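Local coordinates for protein RNase NGR3 (PDB 1VD3) that probably cleaves RNA as a plant endoribonuclease of the RNase T2 family, and holds the nucleotide 2'-UMP in its active-site cleft, at residues 68-72 and 109-114; 136-142 and 201-207. All blocks are in the same frame, centred on the assembly; numbering follows the deposited sequence.

Contact 1: 68-72 and 109-114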
loop_
_atom_site.group_PDB
_atom_site.type_symbol
_atom_site.label_atom_id
_atom_site.label_comp_id
_atom_site.label_asym_id
_atom_site.label_seq_id
_atom_site.Cartn_x
_atom_site.Cartn_y
_atom_site.Cartn_z
ATOM N N GLU A 68 1.867 4.485 -21.905
ATOM C CA GLU A 68 1.987 3.044 -21.707
ATOM C C GLU A 68 0.970 2.450 -20.740
ATOM O O GLU A 68 0.733 1.241 -20.749
ATOM C CB GLU A 68 3.398 2.700 -21.229
ATOM C CG GLU A 68 4.466 2.915 -22.281
ATOM C CD GLU A 68 5.864 2.716 -21.737
ATOM O OE1 GLU A 68 6.109 1.684 -21.080
ATOM O OE2 GLU A 68 6.721 3.590 -21.974
ATOM N N ILE A 69 0.375 3.292 -19.900
ATOM C CA ILE A 69 -0.608 2.821 -18.931
ATOM C C ILE A 69 -1.916 3.598 -19.057
ATOM O O ILE A 69 -2.746 3.587 -18.152
ATOM C CB ILE A 69 -0.075 2.962 -17.487
ATOM C CG1 ILE A 69 0.297 4.421 -17.209
ATOM C CG2 ILE A 69 1.138 2.059 -17.286
ATOM C CD1 ILE A 69 0.695 4.689 -15.763
ATOM N N SER A 70 -2.089 4.250 -20.203
ATOM C CA SER A 70 -3.268 5.059 -20.495
ATOM C C SER A 70 -4.597 4.448 -20.059
ATOM O O SER A 70 -5.407 5.103 -19.403
ATOM C CB SER A 70 -3.333 5.347 -21.998
ATOM O OG SER A 70 -2.127 5.927 -22.452
ATOM N N ASP A 71 -4.818 3.197 -20.441
ATOM C CA ASP A 71 -6.056 2.495 -20.125
ATOM C C ASP A 71 -6.188 2.037 -18.675
ATOM O O ASP A 71 -7.247 1.566 -18.264
ATOM C CB ASP A 71 -6.215 1.300 -21.068
ATOM C CG ASP A 71 -5.078 0.304 -20.944
ATOM O OD1 ASP A 71 -3.911 0.736 -20.835
ATOM O OD2 ASP A 71 -5.355 -0.911 -20.968
ATOM N N LEU A 72 -5.115 2.177 -17.903
ATOM C CA LEU A 72 -5.125 1.779 -16.499
ATOM C C LEU A 72 -5.309 2.990 -15.578
ATOM O O LEU A 72 -5.601 2.835 -14.389
ATOM C CB LEU A 72 -3.807 1.076 -16.144
ATOM C CG LEU A 72 -3.431 -0.166 -16.961
ATOM C CD1 LEU A 72 -2.110 -0.719 -16.450
ATOM C CD2 LEU A 72 -4.525 -1.219 -16.852
ATOM N N GLU A 109 7.401 -0.772 -17.441
ATOM C CA GLU A 109 6.478 0.157 -16.802
ATOM C C GLU A 109 5.052 -0.372 -16.651
ATOM O O GLU A 109 4.471 -0.310 -15.565
ATOM C CB GLU A 109 6.451 1.486 -17.558
ATOM C CG GLU A 109 5.620 2.542 -16.861
ATOM C CD GLU A 109 5.482 3.813 -17.671
ATOM O OE1 GLU A 109 6.512 4.468 -17.935
ATOM O OE2 GLU A 109 4.338 4.151 -18.040
ATOM N N ARG A 110 4.474 -0.892 -17.725
ATOM C CA ARG A 110 3.110 -1.392 -17.626
ATOM C C ARG A 110 3.007 -2.611 -16.706
ATOM O O ARG A 110 2.030 -2.763 -15.969
ATOM C CB ARG A 110 2.561 -1.730 -19.015
ATOM C CG ARG A 110 1.083 -2.063 -19.002
ATOM C CD ARG A 110 0.562 -2.405 -20.393
ATOM N NE ARG A 110 -0.832 -2.832 -20.328
ATOM C CZ ARG A 110 -1.879 -2.012 -20.358
ATOM N NH1 ARG A 110 -1.709 -0.697 -20.462
ATOM N NH2 ARG A 110 -3.103 -2.514 -20.268
ATOM N N ALA A 111 4.022 -3.471 -16.741
ATOM C CA ALA A 111 4.031 -4.676 -15.917
ATOM C C ALA A 111 4.088 -4.302 -14.445
ATOM O O ALA A 111 3.471 -4.959 -13.605
ATOM C CB ALA A 111 5.231 -5.555 -16.279
ATOM N N TYR A 112 4.840 -3.245 -14.144
ATOM C CA TYR A 112 4.987 -2.762 -12.774
ATOM C C TYR A 112 3.643 -2.303 -12.216
ATOM O O TYR A 112 3.231 -2.703 -11.127
ATOM C CB TYR A 112 5.979 -1.589 -12.732
ATOM C CG TYR A 112 6.186 -1.004 -11.348
ATOM C CD1 TYR A 112 6.934 -1.683 -10.382
ATOM C CD2 TYR A 112 5.614 0.215 -11.001
ATOM C CE1 TYR A 112 7.102 -1.157 -9.100
ATOM C CE2 TYR A 112 5.772 0.750 -9.727
ATOM C CZ TYR A 112 6.514 0.057 -8.781
ATOM O OH TYR A 112 6.648 0.578 -7.519
ATOM N N PHE A 113 2.957 -1.443 -12.954
ATOM C CA PHE A 113 1.673 -0.963 -12.466
ATOM C C PHE A 113 0.591 -2.044 -12.463
ATOM O O PHE A 113 -0.233 -2.100 -11.548
ATOM C CB PHE A 113 1.240 0.269 -13.263
ATOM C CG PHE A 113 2.048 1.489 -12.937
ATOM C CD1 PHE A 113 3.170 1.824 -13.685
ATOM C CD2 PHE A 113 1.725 2.270 -11.830
ATOM C CE1 PHE A 113 3.964 2.924 -13.330
ATOM C CE2 PHE A 113 2.509 3.367 -11.467
ATOM C CZ PHE A 113 3.632 3.692 -12.222
ATOM N N GLN A 114 0.610 -2.921 -13.461
ATOM C CA GLN A 114 -0.380 -3.992 -13.526
ATOM C C GLN A 114 -0.177 -4.935 -12.339
ATOM O O GLN A 114 -1.135 -5.402 -11.735
ATOM C CB GLN A 114 -0.238 -4.773 -14.832
ATOM C CG GLN A 114 -1.326 -5.808 -15.040
ATOM C CD GLN A 114 -2.677 -5.177 -15.313
ATOM O OE1 GLN A 114 -2.862 -4.494 -16.321
ATOM N NE2 GLN A 114 -3.630 -5.400 -14.414
HETATM O O HOH W 1 5.582 -1.220 -20.366
#
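Start at the guanidinium of Arg110, one residue into the first turn of helix 109-123, because most of the polar chemistry between the two segments runs through it. Its arm is extended and reaches across to the loop 68-72, where Asp71 meets it with both carboxylate oxygens: NH1 of Arg110 donates to OD1 of Asp71 at 2.7 Å, and NH2 of Arg110 to OD2 of Asp71 at 2.9 Å, a two-pronged salt bridge. Arg110 NH1 has a second acceptor, the backbone O of Glu68, 3.1 Å away, so that carbonyl is also satisfied. These oxygens lie near the guanidinium plane, while Leu72 CD1 sits over one of its faces. The loop turns back on itself through Leu72 N to Ile69 O at 2.8 Å.

The N of Arg110 gives its hydrogen to water 1 at 2.9 Å, and the same water donates to OE1 of Glu68 at 3.0 Å. Glu68 is thus tied to the helix start through water, although its carboxylate lies near the like-charged Glu109. Glu109 is answered elsewhere: OE1 accepts from the backbone N of Asp65.

Beneath this polar layer Ile69 packs inward: Ile69 CG2 lies 4.1 Å from Phe113 CD1, and Ile69 CD1 sits over one face of the Phe113 ring. The Phe113 side chain also meets the ring of Trp80 and touches Trp94 and Trp98 of helix 91-102 and Met76 of helix 73-79. The charged pair lies toward solvent over an apolar floor, and one arginine satisfies three loop oxygens, fastening the loop ahead of helix 73-79 to helix 109-123.

Contact 2: 136-142 and 201-207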
loop_
_atom_site.group_PDB
_atom_site.type_symbol
_atom_site.label_atom_id
_atom_site.label_comp_id
_atom_site.label_asym_id
_atom_site.label_seq_id
_atom_site.Cartn_x
_atom_site.Cartn_y
_atom_site.Cartn_z
ATOM N N PRO A 136 -15.014 -1.124 9.296
ATOM C CA PRO A 136 -14.717 0.248 9.713
ATOM C C PRO A 136 -15.681 0.825 10.750
ATOM O O PRO A 136 -16.898 0.694 10.628
ATOM C CB PRO A 136 -14.760 1.021 8.401
ATOM C CG PRO A 136 -14.302 0.014 7.409
ATOM C CD PRO A 136 -15.062 -1.219 7.828
ATOM N N ARG A 137 -15.114 1.464 11.767
ATOM C CA ARG A 137 -15.876 2.100 12.836
ATOM C C ARG A 137 -14.886 2.873 13.705
ATOM O O ARG A 137 -13.702 2.548 13.732
ATOM C CB ARG A 137 -16.644 1.055 13.663
ATOM C CG ARG A 137 -15.802 -0.050 14.292
ATOM C CD ARG A 137 -16.683 -1.120 14.952
ATOM N NE ARG A 137 -17.432 -0.605 16.097
ATOM C CZ ARG A 137 -18.335 -1.303 16.785
ATOM N NH1 ARG A 137 -18.612 -2.557 16.451
ATOM N NH2 ARG A 137 -18.962 -0.747 17.813
ATOM N N ASN A 138 -15.366 3.904 14.396
ATOM C CA ASN A 138 -14.501 4.723 15.246
ATOM C C ASN A 138 -14.113 4.039 16.556
ATOM O O ASN A 138 -14.851 3.198 17.072
ATOM C CB ASN A 138 -15.180 6.063 15.547
ATOM C CG ASN A 138 -15.372 6.912 14.302
ATOM O OD1 ASN A 138 -16.045 6.504 13.356
ATOM N ND2 ASN A 138 -14.778 8.101 14.298
ATOM N N GLY A 139 -12.947 4.408 17.081
ATOM C CA GLY A 139 -12.467 3.837 18.329
ATOM C C GLY A 139 -11.592 2.608 18.156
ATOM O O GLY A 139 -11.734 1.867 17.185
ATOM N N GLU A 140 -10.684 2.386 19.104
ATOM C CA GLU A 140 -9.788 1.230 19.057
ATOM C C GLU A 140 -10.605 0.007 19.469
ATOM O O GLU A 140 -10.481 -0.503 20.585
ATOM C CB GLU A 140 -8.613 1.434 20.015
ATOM C CG GLU A 140 -7.977 2.818 19.919
ATOM C CD GLU A 140 -6.745 2.965 20.793
ATOM O OE1 GLU A 140 -6.752 2.448 21.930
ATOM O OE2 GLU A 140 -5.773 3.611 20.353
ATOM N N HIS A 141 -11.427 -0.460 18.536
ATOM C CA HIS A 141 -12.335 -1.577 18.752
ATOM C C HIS A 141 -11.788 -2.961 18.410
ATOM O O HIS A 141 -12.311 -3.967 18.893
ATOM C CB HIS A 141 -13.610 -1.325 17.936
ATOM C CG HIS A 141 -14.707 -2.314 18.185
ATOM N ND1 HIS A 141 -15.509 -2.272 19.305
ATOM C CD2 HIS A 141 -15.139 -3.369 17.452
ATOM C CE1 HIS A 141 -16.390 -3.256 19.251
ATOM N NE2 HIS A 141 -16.186 -3.936 18.137
ATOM N N TYR A 142 -10.738 -3.022 17.594
ATOM C CA TYR A 142 -10.198 -4.313 17.183
ATOM C C TYR A 142 -8.813 -4.672 17.687
ATOM O O TYR A 142 -7.918 -3.835 17.740
ATOM C CB TYR A 142 -10.181 -4.418 15.656
ATOM C CG TYR A 142 -11.528 -4.221 15.004
ATOM C CD1 TYR A 142 -11.869 -3.002 14.420
ATOM C CD2 TYR A 142 -12.468 -5.251 14.989
ATOM C CE1 TYR A 142 -13.119 -2.810 13.833
ATOM C CE2 TYR A 142 -13.719 -5.073 14.407
ATOM C CZ TYR A 142 -14.038 -3.851 13.832
ATOM O OH TYR A 142 -15.275 -3.675 13.268
ATOM N N SER A 201 -2.172 -3.275 21.098
ATOM C CA SER A 201 -2.920 -4.522 21.050
ATOM C C SER A 201 -4.327 -4.289 20.506
ATOM O O SER A 201 -4.932 -5.187 19.921
ATOM C CB SER A 201 -3.001 -5.129 22.448
ATOM O OG SER A 201 -3.550 -4.198 23.362
ATOM N N LYS A 202 -4.835 -3.076 20.714
ATOM C CA LYS A 202 -6.165 -2.671 20.256
ATOM C C LYS A 202 -6.008 -1.459 19.347
ATOM O O LYS A 202 -5.400 -0.464 19.737
ATOM C CB LYS A 202 -7.042 -2.280 21.449
ATOM C CG LYS A 202 -7.732 -3.437 22.145
ATOM C CD LYS A 202 -9.020 -3.793 21.425
ATOM C CE LYS A 202 -9.852 -4.779 22.226
ATOM N NZ LYS A 202 -11.187 -5.006 21.602
ATOM N N ILE A 203 -6.566 -1.530 18.143
ATOM C CA ILE A 203 -6.457 -0.407 17.224
ATOM C C ILE A 203 -7.763 -0.060 16.523
ATOM O O ILE A 203 -8.715 -0.839 16.521
ATOM C CB ILE A 203 -5.373 -0.652 16.150
ATOM C CG1 ILE A 203 -5.713 -1.896 15.331
ATOM C CG2 ILE A 203 -4.009 -0.798 16.815
ATOM C CD1 ILE A 203 -4.746 -2.146 14.177
ATOM N N GLU A 204 -7.776 1.125 15.925
ATOM C CA GLU A 204 -8.937 1.630 15.217
ATOM C C GLU A 204 -8.850 1.370 13.717
ATOM O O GLU A 204 -7.773 1.437 13.118
ATOM C CB GLU A 204 -9.063 3.130 15.471
ATOM C CG GLU A 204 -10.259 3.793 14.808
ATOM C CD GLU A 204 -10.278 5.283 15.052
ATOM O OE1 GLU A 204 -9.373 5.981 14.543
ATOM O OE2 GLU A 204 -11.193 5.755 15.762
ATOM N N PHE A 205 -10.000 1.057 13.129
ATOM C CA PHE A 205 -10.135 0.806 11.695
ATOM C C PHE A 205 -11.195 1.844 11.314
ATOM O O PHE A 205 -12.360 1.510 11.095
ATOM C CB PHE A 205 -10.637 -0.628 11.469
ATOM C CG PHE A 205 -10.759 -1.024 10.023
ATOM C CD1 PHE A 205 -9.973 -0.424 9.045
ATOM C CD2 PHE A 205 -11.635 -2.040 9.647
ATOM C CE1 PHE A 205 -10.058 -0.832 7.711
ATOM C CE2 PHE A 205 -11.728 -2.456 8.319
ATOM C CZ PHE A 205 -10.933 -1.848 7.351
ATOM N N PRO A 206 -10.787 3.126 11.240
ATOM C CA PRO A 206 -11.620 4.288 10.914
ATOM C C PRO A 206 -12.417 4.256 9.614
ATOM O O PRO A 206 -11.897 3.924 8.551
ATOM C CB PRO A 206 -10.623 5.445 10.953
ATOM C CG PRO A 206 -9.358 4.803 10.459
ATOM C CD PRO A 206 -9.358 3.498 11.229
ATOM N N PRO A 207 -13.711 4.598 9.693
ATOM C CA PRO A 207 -14.589 4.619 8.520
ATOM C C PRO A 207 -14.323 5.894 7.716
ATOM O O PRO A 207 -13.627 6.796 8.187
ATOM C CB PRO A 207 -15.979 4.617 9.138
ATOM C CG PRO A 207 -15.771 5.463 10.372
ATOM C CD PRO A 207 -14.465 4.923 10.921
HETATM O O HOH W 2 -12.350 0.557 14.702
#
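A classic beta bulge marks one end of this antiparallel pairing, where His141 and Tyr142 both stand opposite Ile203 of strand 202-205. The Tyr142–Ile203 pair is hydrogen-bonded in both directions, Ile203 N to Tyr142 O at 2.7 Å and Tyr142 N to Ile203 O at 3.2 Å. Just before the bulge, Glu140 is the centre of an inverse gamma turn, and NZ of Lys202 reaches back to O of His141 at 3.1 Å.

At the other end Arg137 N donates to Phe205 O at 2.8 Å. Between the two ends the chain turns a corner at 138-140 and the regular ladder lapses, though the backbones stay close (Glu140 CA to Glu204 CA 4.0 Å); water 2 donates there to Arg137 O (2.6 Å) and Gly139 O (2.9 Å) and accepts from Phe205 N (2.9 Å). Glu204 adds a link, its OE2 accepting from Gly139 N at 2.6 Å. At Gly139 a side chain would jam against the preceding carbonyl.

Pro136 lays CG over the face of the Phe205 ring, 4.0 Å from its centroid, a CH-pi contact, while CD1 of Tyr142 rests 4.0 Å from CB of Phe205. Tyr142 OH hydrogen-bonds to Thr135 O.

On its other edge strand 202-205 meets strand 171-181, Glu204 sharing backbone hydrogen bonds with His171 and Ile173; Ile147 of helix 144-155 touches both Tyr142 and Ile203, and Trp17 packs on Phe205.

The two contacts lie on opposite sides of the chain's centre, about 34 Å apart between centres and about 22 Å between nearest atoms. They come in series: the loop 68-72 and the start of helix 109-123 have met before the 136-142 loop begins, and its partner 201-207 arrives near the C-terminal end of the model. They share no helix or strand. Contact 1 belongs to the helical part, beside helices 73-79 and 91-102, the latter carrying the predicted catalytic residues Glu97 and His101; contact 2 brings the chain's last strand alongside strand 171-181. The two lie on separate flanks of one RNase T2 fold, with the 2'-UMP site lying between them.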